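Long-range contacts in pullulanase (Klebsiella oxytoca, PDB 2YOC), which hydrolyses alpha-1,6-glucosidic linkages in pullulan and related branched dextrins, and is secreted through a type 2 secretion system: residues Y616-E621 and S635-R640; Y593-A598 and A629-D634; A37-A42 and N105-C110. All blocks are in the same frame, centred on the assembly; numbering follows the deposited sequence.

Contact 1: Y616-E621 and S635-R640; sequences YQRLNE and SAPEHR
Arg618 and Glu638 form the polar centre of this buried contact, their side chains crossing at about a right angle. Arg618 CB lies 3.8 Å from Ser635 O. CG stands anti to the backbone N (chi1 -169°), beside the carbonyl carbon, and CD passes 3.7 Å from Glu638 OE2. The chain then bends at chi3, and the guanidinium meets the acid side-on. NE donates an almost straight bond to the syn lone pair of Glu638 OE2, 2.8 Å away and in the guanidinium plane. NH2 reaches Glu638 OE1, also at 2.8 Å, so each carboxylate oxygen receives one nitrogen; the two planes lie only 20° apart. Ser635 O sits over one guanidinium face toward its rim, and Pro637 CD approaches NH2 obliquely. Arg618 NH2 also bonds to Tyr669 O, a second restraint on the group.

The backbones form a single bridge, Gln617 with Ser635; Ala636 N donates to Tyr616 O at 2.7 Å. A type I turn from Ala636 to His639 follows, and Glu638, within it, faces Arg618. His639 is the N-cap residue of helix 640-655. The salt bridge joins two parts of the long connection between barrel strand 586-591 and helix 640-655, the place from which domain B emerges in alpha-amylase-type (beta/alpha)8 barrels.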
loop_
_atom_site.group_PDB
_atom_site.type_symbol
_atom_site.label_atom_id
_atom_site.label_comp_id
_atom_site.label_asym_id
_atom_site.label_seq_id
_atom_site.Cartn_x
_atom_site.Cartn_y
_atom_site.Cartn_z
ATOM N N TYR B 616 -36.790 -23.321 16.937
ATOM C CA TYR B 616 -36.642 -21.875 16.859
ATOM C C TYR B 616 -35.287 -21.340 17.325
ATOM O O TYR B 616 -34.866 -20.266 16.892
ATOM C CB TYR B 616 -37.819 -21.156 17.551
ATOM C CG TYR B 616 -39.193 -21.450 16.984
ATOM C CD1 TYR B 616 -39.661 -20.785 15.861
ATOM C CD2 TYR B 616 -40.070 -22.294 17.649
ATOM C CE1 TYR B 616 -40.946 -21.008 15.369
ATOM C CE2 TYR B 616 -41.368 -22.493 17.192
ATOM C CZ TYR B 616 -41.799 -21.860 16.039
ATOM O OH TYR B 616 -43.088 -22.055 15.596
ATOM N N GLN B 617 -34.600 -22.083 18.186
ATOM C CA GLN B 617 -33.315 -21.675 18.729
ATOM C C GLN B 617 -32.151 -22.231 17.921
ATOM O O GLN B 617 -32.252 -23.349 17.388
ATOM C CB GLN B 617 -33.200 -22.165 20.181
ATOM C CG GLN B 617 -34.427 -21.884 21.074
ATOM C CD GLN B 617 -34.633 -20.419 21.412
ATOM O OE1 GLN B 617 -33.764 -19.563 21.188
ATOM N NE2 GLN B 617 -35.783 -20.095 21.997
ATOM N N ARG B 618 -31.029 -21.467 17.866
ATOM C CA ARG B 618 -29.780 -21.914 17.242
ATOM C C ARG B 618 -28.998 -22.736 18.301
ATOM O O ARG B 618 -28.654 -22.219 19.371
ATOM C CB ARG B 618 -28.944 -20.738 16.705
ATOM C CG ARG B 618 -27.768 -21.214 15.826
ATOM C CD ARG B 618 -26.949 -20.112 15.169
ATOM N NE ARG B 618 -27.759 -19.314 14.258
ATOM C CZ ARG B 618 -27.935 -18.001 14.373
ATOM N NH1 ARG B 618 -27.323 -17.324 15.338
ATOM N NH2 ARG B 618 -28.706 -17.349 13.510
ATOM N N LEU B 619 -28.762 -24.021 18.002
ATOM C CA LEU B 619 -28.083 -24.975 18.879
ATOM C C LEU B 619 -26.667 -25.316 18.429
ATOM O O LEU B 619 -26.374 -25.390 17.225
ATOM C CB LEU B 619 -28.871 -26.288 18.955
ATOM C CG LEU B 619 -30.372 -26.231 19.138
ATOM C CD1 LEU B 619 -30.918 -27.605 19.097
ATOM C CD2 LEU B 619 -30.755 -25.567 20.443
ATOM N N ASN B 620 -25.803 -25.595 19.416
ATOM C CA ASN B 620 -24.427 -26.020 19.176
ATOM C C ASN B 620 -24.456 -27.388 18.455
ATOM O O ASN B 620 -25.147 -28.308 18.902
ATOM C CB ASN B 620 -23.701 -26.120 20.503
ATOM C CG ASN B 620 -22.312 -26.642 20.378
ATOM O OD1 ASN B 620 -22.082 -27.848 20.341
ATOM N ND2 ASN B 620 -21.359 -25.737 20.289
ATOM N N GLU B 621 -23.708 -27.494 17.343
ATOM C CA GLU B 621 -23.576 -28.643 16.429
ATOM C C GLU B 621 -23.282 -30.015 17.082
ATOM O O GLU B 621 -23.557 -31.048 16.461
ATOM C CB GLU B 621 -22.488 -28.355 15.362
ATOM C CG GLU B 621 -22.692 -27.111 14.495
ATOM C CD GLU B 621 -21.824 -25.895 14.797
ATOM O OE1 GLU B 621 -21.614 -25.578 15.993
ATOM O OE2 GLU B 621 -21.388 -25.231 13.826
ATOM N N SER B 635 -31.864 -17.154 18.633
ATOM C CA SER B 635 -32.935 -17.596 17.766
ATOM C C SER B 635 -32.335 -18.037 16.437
ATOM O O SER B 635 -31.161 -17.750 16.164
ATOM C CB SER B 635 -33.913 -16.457 17.553
ATOM O OG SER B 635 -33.339 -15.461 16.728
ATOM N N ALA B 636 -33.140 -18.703 15.599
ATOM C CA ALA B 636 -32.701 -19.207 14.308
ATOM C C ALA B 636 -33.495 -18.621 13.168
ATOM O O ALA B 636 -34.321 -19.332 12.581
ATOM C CB ALA B 636 -32.773 -20.728 14.271
ATOM N N PRO B 637 -33.223 -17.358 12.763
ATOM C CA PRO B 637 -33.932 -16.804 11.593
ATOM C C PRO B 637 -33.675 -17.576 10.290
ATOM O O PRO B 637 -34.394 -17.359 9.305
ATOM C CB PRO B 637 -33.427 -15.361 11.517
ATOM C CG PRO B 637 -32.135 -15.352 12.250
ATOM C CD PRO B 637 -32.242 -16.396 13.312
ATOM N N GLU B 638 -32.676 -18.490 10.279
ATOM C CA GLU B 638 -32.355 -19.314 9.106
ATOM C C GLU B 638 -33.413 -20.415 8.851
ATOM O O GLU B 638 -33.498 -20.953 7.743
ATOM C CB GLU B 638 -30.933 -19.917 9.220
ATOM C CG GLU B 638 -30.688 -20.759 10.461
ATOM C CD GLU B 638 -30.029 -20.043 11.615
ATOM O OE1 GLU B 638 -30.473 -18.924 11.954
ATOM O OE2 GLU B 638 -29.044 -20.591 12.163
ATOM N N HIS B 639 -34.191 -20.769 9.896
ATOM C CA HIS B 639 -35.238 -21.778 9.782
ATOM C C HIS B 639 -36.527 -21.132 9.292
ATOM O O HIS B 639 -36.932 -20.061 9.772
ATOM C CB HIS B 639 -35.427 -22.541 11.089
ATOM C CG HIS B 639 -34.175 -23.215 11.580
ATOM N ND1 HIS B 639 -34.084 -23.696 12.877
ATOM C CD2 HIS B 639 -33.006 -23.458 10.940
ATOM C CE1 HIS B 639 -32.877 -24.224 12.975
ATOM N NE2 HIS B 639 -32.193 -24.099 11.836
ATOM N N ARG B 640 -37.142 -21.787 8.295
ATOM C CA ARG B 640 -38.330 -21.363 7.577
ATOM C C ARG B 640 -39.498 -20.784 8.404
ATOM O O ARG B 640 -40.004 -19.713 8.058
ATOM C CB ARG B 640 -38.773 -22.482 6.644
ATOM C CG ARG B 640 -37.828 -22.694 5.480
ATOM C CD ARG B 640 -38.148 -23.916 4.643
ATOM N NE ARG B 640 -39.320 -23.741 3.781
ATOM C CZ ARG B 640 -39.611 -24.530 2.742
ATOM N NH1 ARG B 640 -38.811 -25.543 2.422
ATOM N NH2 ARG B 640 -40.698 -24.309 2.015
#

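Contact 2: Y593-A598 and A629-D634; sequences YNHTNA and ATCCSD
The His595 ring lies under the Cys631-Cys632 disulfide, both sulfurs over the same face. Cys631 SG stands 4.0 Å above the ring centre, 10° off the normal, while Cys632 SG is displaced toward CD2 and NE2. Cys632 CB adds a contact of 3.6 Å to His595 CD2. At the ring edge, ND1 donates to Asn594 OD1 at 2.6 Å, with the oxygen close to the ring plane; at the far end NE2 bonds to Tyr547 O. These two bonds fix the ring's rotation. Its CG sits between the backbone N and the carbonyl carbon (chi1 71°), beneath the loop that carries the sulfurs. The Asn594 amide is anchored in turn through ND2 to Asp665 OD2, and its OD1 also touches Thr630 CB at 3.4 Å; the Asn594 and Thr630 side chains run alongside in opposite directions.

Because the cysteines are adjacent, this is a vicinal disulfide, closing an eight-membered ring at the tip of the loop. The Asn594-His595 pair follows barrel strand 586-591, where alpha-amylase-type glycosidases carry their conserved region I.

Beside the ring, strands 595-596 and 633-634 form a minimal antiparallel ladder. Thr596 N donates to Ser633 O at 3.0 Å, and the return bond from Ser633 N to Thr596 O is weak. His595 and Asp634 are a non-hydrogen-bonded pair whose side chains diverge. The Asp634 carboxylate turns back on its own loop, OD1 accepting Thr630 N at 3.0 Å and OD2 accepting Ala629 N, both on the syn side. A water links the segments, donating to Asn597 O and hydrogen-bonded to Ser633 OG at 3.2 Å.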
loop_
_atom_site.group_PDB
_atom_site.type_symbol
_atom_site.label_atom_id
_atom_site.label_comp_id
_atom_site.label_asym_id
_atom_site.label_seq_id
_atom_site.Cartn_x
_atom_site.Cartn_y
_atom_site.Cartn_z
ATOM N N TYR B 593 -35.170 -9.753 16.902
ATOM C CA TYR B 593 -35.486 -11.104 16.496
ATOM C C TYR B 593 -34.321 -12.075 16.659
ATOM O O TYR B 593 -34.520 -13.286 16.531
ATOM C CB TYR B 593 -36.060 -11.134 15.075
ATOM C CG TYR B 593 -37.383 -10.414 14.974
ATOM C CD1 TYR B 593 -38.555 -10.994 15.455
ATOM C CD2 TYR B 593 -37.467 -9.145 14.404
ATOM C CE1 TYR B 593 -39.769 -10.317 15.401
ATOM C CE2 TYR B 593 -38.689 -8.484 14.288
ATOM C CZ TYR B 593 -39.834 -9.062 14.818
ATOM O OH TYR B 593 -41.031 -8.402 14.750
ATOM N N ASN B 594 -33.114 -11.554 16.964
ATOM C CA ASN B 594 -31.888 -12.356 17.086
ATOM C C ASN B 594 -31.881 -13.378 18.223
ATOM O O ASN B 594 -31.219 -14.418 18.109
ATOM C CB ASN B 594 -30.643 -11.477 17.096
ATOM C CG ASN B 594 -30.546 -10.596 18.299
ATOM O OD1 ASN B 594 -30.303 -11.059 19.413
ATOM N ND2 ASN B 594 -30.738 -9.306 18.109
ATOM N N HIS B 595 -32.646 -13.096 19.291
ATOM C CA HIS B 595 -32.751 -13.966 20.444
ATOM C C HIS B 595 -34.151 -13.948 21.047
ATOM O O HIS B 595 -34.975 -13.095 20.717
ATOM C CB HIS B 595 -31.700 -13.578 21.509
ATOM C CG HIS B 595 -31.935 -12.268 22.242
ATOM N ND1 HIS B 595 -31.357 -11.078 21.812
ATOM C CD2 HIS B 595 -32.576 -12.028 23.413
ATOM C CE1 HIS B 595 -31.704 -10.159 22.701
ATOM N NE2 HIS B 595 -32.452 -10.676 23.673
ATOM N N THR B 596 -34.403 -14.897 21.941
ATOM C CA THR B 596 -35.601 -15.004 22.756
ATOM C C THR B 596 -35.077 -14.769 24.175
ATOM O O THR B 596 -33.865 -14.945 24.379
ATOM C CB THR B 596 -36.217 -16.391 22.612
ATOM O OG1 THR B 596 -35.274 -17.395 23.021
ATOM C CG2 THR B 596 -36.716 -16.656 21.197
ATOM N N ASN B 597 -35.935 -14.359 25.149
ATOM C CA ASN B 597 -35.421 -14.129 26.502
ATOM C C ASN B 597 -34.953 -15.446 27.198
ATOM O O ASN B 597 -34.026 -15.413 28.016
ATOM C CB ASN B 597 -36.395 -13.314 27.349
ATOM C CG ASN B 597 -35.937 -13.072 28.761
ATOM O OD1 ASN B 597 -35.075 -12.241 29.050
ATOM N ND2 ASN B 597 -36.493 -13.811 29.669
ATOM N N ALA B 598 -35.557 -16.601 26.813
ATOM C CA ALA B 598 -35.272 -17.936 27.346
ATOM C C ALA B 598 -35.715 -19.077 26.407
ATOM O O ALA B 598 -36.418 -18.861 25.406
ATOM C CB ALA B 598 -35.942 -18.095 28.691
ATOM N N ALA B 629 -24.518 -16.493 21.697
ATOM C CA ALA B 629 -23.648 -15.494 21.073
ATOM C C ALA B 629 -24.185 -14.079 21.177
ATOM O O ALA B 629 -23.407 -13.151 21.354
ATOM C CB ALA B 629 -23.361 -15.852 19.623
ATOM N N THR B 630 -25.503 -13.926 21.133
ATOM C CA THR B 630 -26.164 -12.627 21.189
ATOM C C THR B 630 -26.283 -12.089 22.609
ATOM O O THR B 630 -26.505 -10.900 22.786
ATOM C CB THR B 630 -27.577 -12.724 20.549
ATOM O OG1 THR B 630 -28.428 -13.482 21.398
ATOM C CG2 THR B 630 -27.560 -13.333 19.154
ATOM N N CYS B 631 -26.059 -12.969 23.600
ATOM C CA CYS B 631 -26.343 -12.984 25.041
ATOM C C CYS B 631 -27.454 -13.993 24.961
ATOM O O CYS B 631 -27.887 -14.367 23.856
ATOM C CB CYS B 631 -26.922 -11.648 25.531
ATOM S SG CYS B 631 -28.650 -11.322 24.984
ATOM N N CYS B 632 -28.087 -14.252 26.075
ATOM C CA CYS B 632 -29.382 -14.910 26.040
ATOM C C CYS B 632 -29.545 -16.177 25.152
ATOM O O CYS B 632 -28.635 -17.004 25.078
ATOM C CB CYS B 632 -30.440 -13.846 25.734
ATOM S SG CYS B 632 -29.985 -12.179 26.303
ATOM N N SER B 633 -30.709 -16.335 24.514
ATOM C CA SER B 633 -31.047 -17.531 23.759
ATOM C C SER B 633 -31.164 -17.294 22.278
ATOM O O SER B 633 -32.215 -16.901 21.778
ATOM C CB SER B 633 -32.297 -18.181 24.351
ATOM O OG SER B 633 -32.139 -18.377 25.752
ATOM N N ASP B 634 -30.067 -17.541 21.579
ATOM C CA ASP B 634 -29.956 -17.343 20.142
ATOM C C ASP B 634 -31.092 -17.987 19.352
ATOM O O ASP B 634 -31.250 -19.206 19.373
ATOM C CB ASP B 634 -28.597 -17.861 19.598
ATOM C CG ASP B 634 -27.315 -17.163 20.065
ATOM O OD1 ASP B 634 -27.404 -16.261 20.944
ATOM O OD2 ASP B 634 -26.219 -17.545 19.574
HETATM O O HOH W 1 -31.579 -16.066 27.890
#

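Contact 3: A37-A42 and N105-C110; sequences AVENQA and NKESGC
Asn40 reaches across to the 105-110 loop with both its backbone N and its side-chain amide. It is the third residue of a type II turn, Val38 to Gln41, that leads into strand 41-46, the middle strand of a three-stranded mixed sheet; the 105-110 loop belongs to the bacterial pullulanase-associated domain, of the transthyretin clan. Asn40 N donates to Glu107 OE2 at 3.2 Å, the donor standing above the carboxylate plane. Asn40 ND2 donates to Asn105 O at 3.1 Å. The carbonyl oxygen lies near the amide plane, yet the amide nitrogen is 64° out of the carbonyl plane of Asn105.

Glu107 comes to the turn by an extended chain: CG is anti to the carbonyl carbon (chi1 -77°), and beyond it the side chain runs out until OE2 rests 3.2 Å from Glu39 CA and 3.5 Å from Glu39 CG. The acids cross, with carboxylate planes 59° apart. Glu39 OE2 is 4.2 Å from Glu107 OE1, so their like charges probably repel; Arg137 makes a long, weak ion pair with Glu107 OE2. This is a surface contact, so solvent probably screens the charges.

Farther out, backbone bonds of Asn40 with Leu104 and Ala42 with Ile102 hold the turn to strand 99-103 and the residue after it, so the contact lies at the end of that strand pair. The 105-110 loop is also held by the Lys106 NZ-Asp74 salt bridge and the Cys73-Cys110 disulfide. Within the turn, Gln41 OE1 accepts a weak bond from Val38 N, 3.3 Å away.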
loop_
_atom_site.group_PDB
_atom_site.type_symbol
_atom_site.label_atom_id
_atom_site.label_comp_id
_atom_site.label_asym_id
_atom_site.label_seq_id
_atom_site.Cartn_x
_atom_site.Cartn_y
_atom_site.Cartn_z
ATOM N N ALA B 37 -18.139 -43.793 52.028
ATOM C CA ALA B 37 -17.677 -42.599 52.745
ATOM C C ALA B 37 -18.121 -42.611 54.207
ATOM O O ALA B 37 -19.316 -42.731 54.477
ATOM C CB ALA B 37 -18.181 -41.340 52.050
ATOM N N VAL B 38 -17.149 -42.516 55.141
ATOM C CA VAL B 38 -17.393 -42.524 56.600
ATOM C C VAL B 38 -17.451 -41.073 57.200
ATOM O O VAL B 38 -17.386 -40.109 56.425
ATOM C CB VAL B 38 -16.546 -43.569 57.414
ATOM C CG1 VAL B 38 -16.397 -44.899 56.675
ATOM C CG2 VAL B 38 -15.181 -43.031 57.867
ATOM N N GLU B 39 -17.595 -40.924 58.552
ATOM C CA GLU B 39 -17.685 -39.614 59.229
ATOM C C GLU B 39 -16.485 -38.685 59.023
ATOM O O GLU B 39 -15.333 -39.123 59.138
ATOM C CB GLU B 39 -17.995 -39.760 60.712
ATOM C CG GLU B 39 -19.431 -40.127 60.959
ATOM C CD GLU B 39 -19.796 -40.099 62.419
ATOM O OE1 GLU B 39 -19.155 -40.814 63.225
ATOM O OE2 GLU B 39 -20.730 -39.344 62.758
ATOM N N ASN B 40 -16.775 -37.390 58.740
ATOM C CA ASN B 40 -15.815 -36.296 58.501
ATOM C C ASN B 40 -14.759 -36.597 57.407
ATOM O O ASN B 40 -13.576 -36.254 57.543
ATOM C CB ASN B 40 -15.192 -35.790 59.823
ATOM C CG ASN B 40 -15.382 -34.307 60.096
ATOM O OD1 ASN B 40 -16.493 -33.755 60.022
ATOM N ND2 ASN B 40 -14.304 -33.641 60.485
ATOM N N GLN B 41 -15.222 -37.243 56.313
ATOM C CA GLN B 41 -14.455 -37.624 55.118
ATOM C C GLN B 41 -15.370 -38.008 53.939
ATOM O O GLN B 41 -16.320 -38.770 54.128
ATOM C CB GLN B 41 -13.390 -38.712 55.392
ATOM C CG GLN B 41 -13.904 -39.966 56.079
ATOM C CD GLN B 41 -13.371 -41.204 55.416
ATOM O OE1 GLN B 41 -13.977 -41.749 54.492
ATOM N NE2 GLN B 41 -12.235 -41.686 55.887
ATOM N N ALA B 42 -15.096 -37.455 52.736
ATOM C CA ALA B 42 -15.865 -37.716 51.514
ATOM C C ALA B 42 -15.091 -38.640 50.572
ATOM O O ALA B 42 -13.864 -38.744 50.678
ATOM C CB ALA B 42 -16.194 -36.408 50.806
ATOM N N ASN B 105 -13.610 -31.114 57.242
ATOM C CA ASN B 105 -13.626 -30.236 58.406
ATOM C C ASN B 105 -15.038 -30.366 59.031
ATOM O O ASN B 105 -15.170 -30.667 60.222
ATOM C CB ASN B 105 -13.237 -28.800 57.953
ATOM C CG ASN B 105 -13.921 -27.575 58.551
ATOM O OD1 ASN B 105 -14.930 -27.628 59.269
ATOM N ND2 ASN B 105 -13.398 -26.411 58.194
ATOM N N LYS B 106 -16.080 -30.193 58.196
ATOM C CA LYS B 106 -17.495 -30.296 58.565
ATOM C C LYS B 106 -18.277 -31.199 57.584
ATOM O O LYS B 106 -18.061 -31.123 56.369
ATOM C CB LYS B 106 -18.159 -28.898 58.697
ATOM C CG LYS B 106 -18.077 -28.004 57.459
ATOM C CD LYS B 106 -18.870 -26.716 57.614
ATOM C CE LYS B 106 -18.881 -25.874 56.355
ATOM N NZ LYS B 106 -17.523 -25.358 56.016
ATOM N N GLU B 107 -19.205 -32.035 58.124
ATOM C CA GLU B 107 -20.068 -32.937 57.342
ATOM C C GLU B 107 -21.161 -32.174 56.549
ATOM O O GLU B 107 -21.849 -32.775 55.716
ATOM C CB GLU B 107 -20.689 -34.027 58.240
ATOM C CG GLU B 107 -19.750 -35.166 58.613
ATOM C CD GLU B 107 -20.431 -36.415 59.146
ATOM O OE1 GLU B 107 -21.384 -36.280 59.946
ATOM O OE2 GLU B 107 -20.019 -37.530 58.754
ATOM N N SER B 108 -21.308 -30.852 56.824
ATOM C CA SER B 108 -22.237 -29.917 56.180
ATOM C C SER B 108 -21.496 -29.066 55.112
ATOM O O SER B 108 -20.266 -29.067 55.063
ATOM C CB SER B 108 -22.879 -29.020 57.235
ATOM O OG SER B 108 -23.636 -27.975 56.648
ATOM N N GLY B 109 -22.251 -28.380 54.257
ATOM C CA GLY B 109 -21.692 -27.521 53.220
ATOM C C GLY B 109 -21.335 -28.221 51.927
ATOM O O GLY B 109 -22.097 -29.064 51.444
ATOM N N CYS B 110 -20.180 -27.842 51.340
ATOM C CA CYS B 110 -19.683 -28.367 50.061
ATOM C C CYS B 110 -18.151 -28.298 49.928
ATOM O O CYS B 110 -17.487 -27.670 50.756
ATOM C CB CYS B 110 -20.380 -27.681 48.885
ATOM S SG CYS B 110 -20.131 -25.888 48.814
#

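In the fold
Along the chain, contact 3 closes first, in the N-terminal region; contacts 1 and 2 follow with alternating segments, in the order 593-598, 616-621, 629-634, 635-640. All four lie between strand 586-591 and the start of helix 640-655. The centres of contacts 1 and 2 are 10 Å apart, and the two meet directly: Ser635 OG probably bonds to Tyr593 O, and Arg618 N to Asp634 O. They thus form one continuous patch of the connection beside the catalytic barrel. Contact 3 is remote, its centre about 45 Å from contact 1 and about 41 Å from contact 2, and belongs to an N-terminal beta domain, so the two regions are probably held together independently.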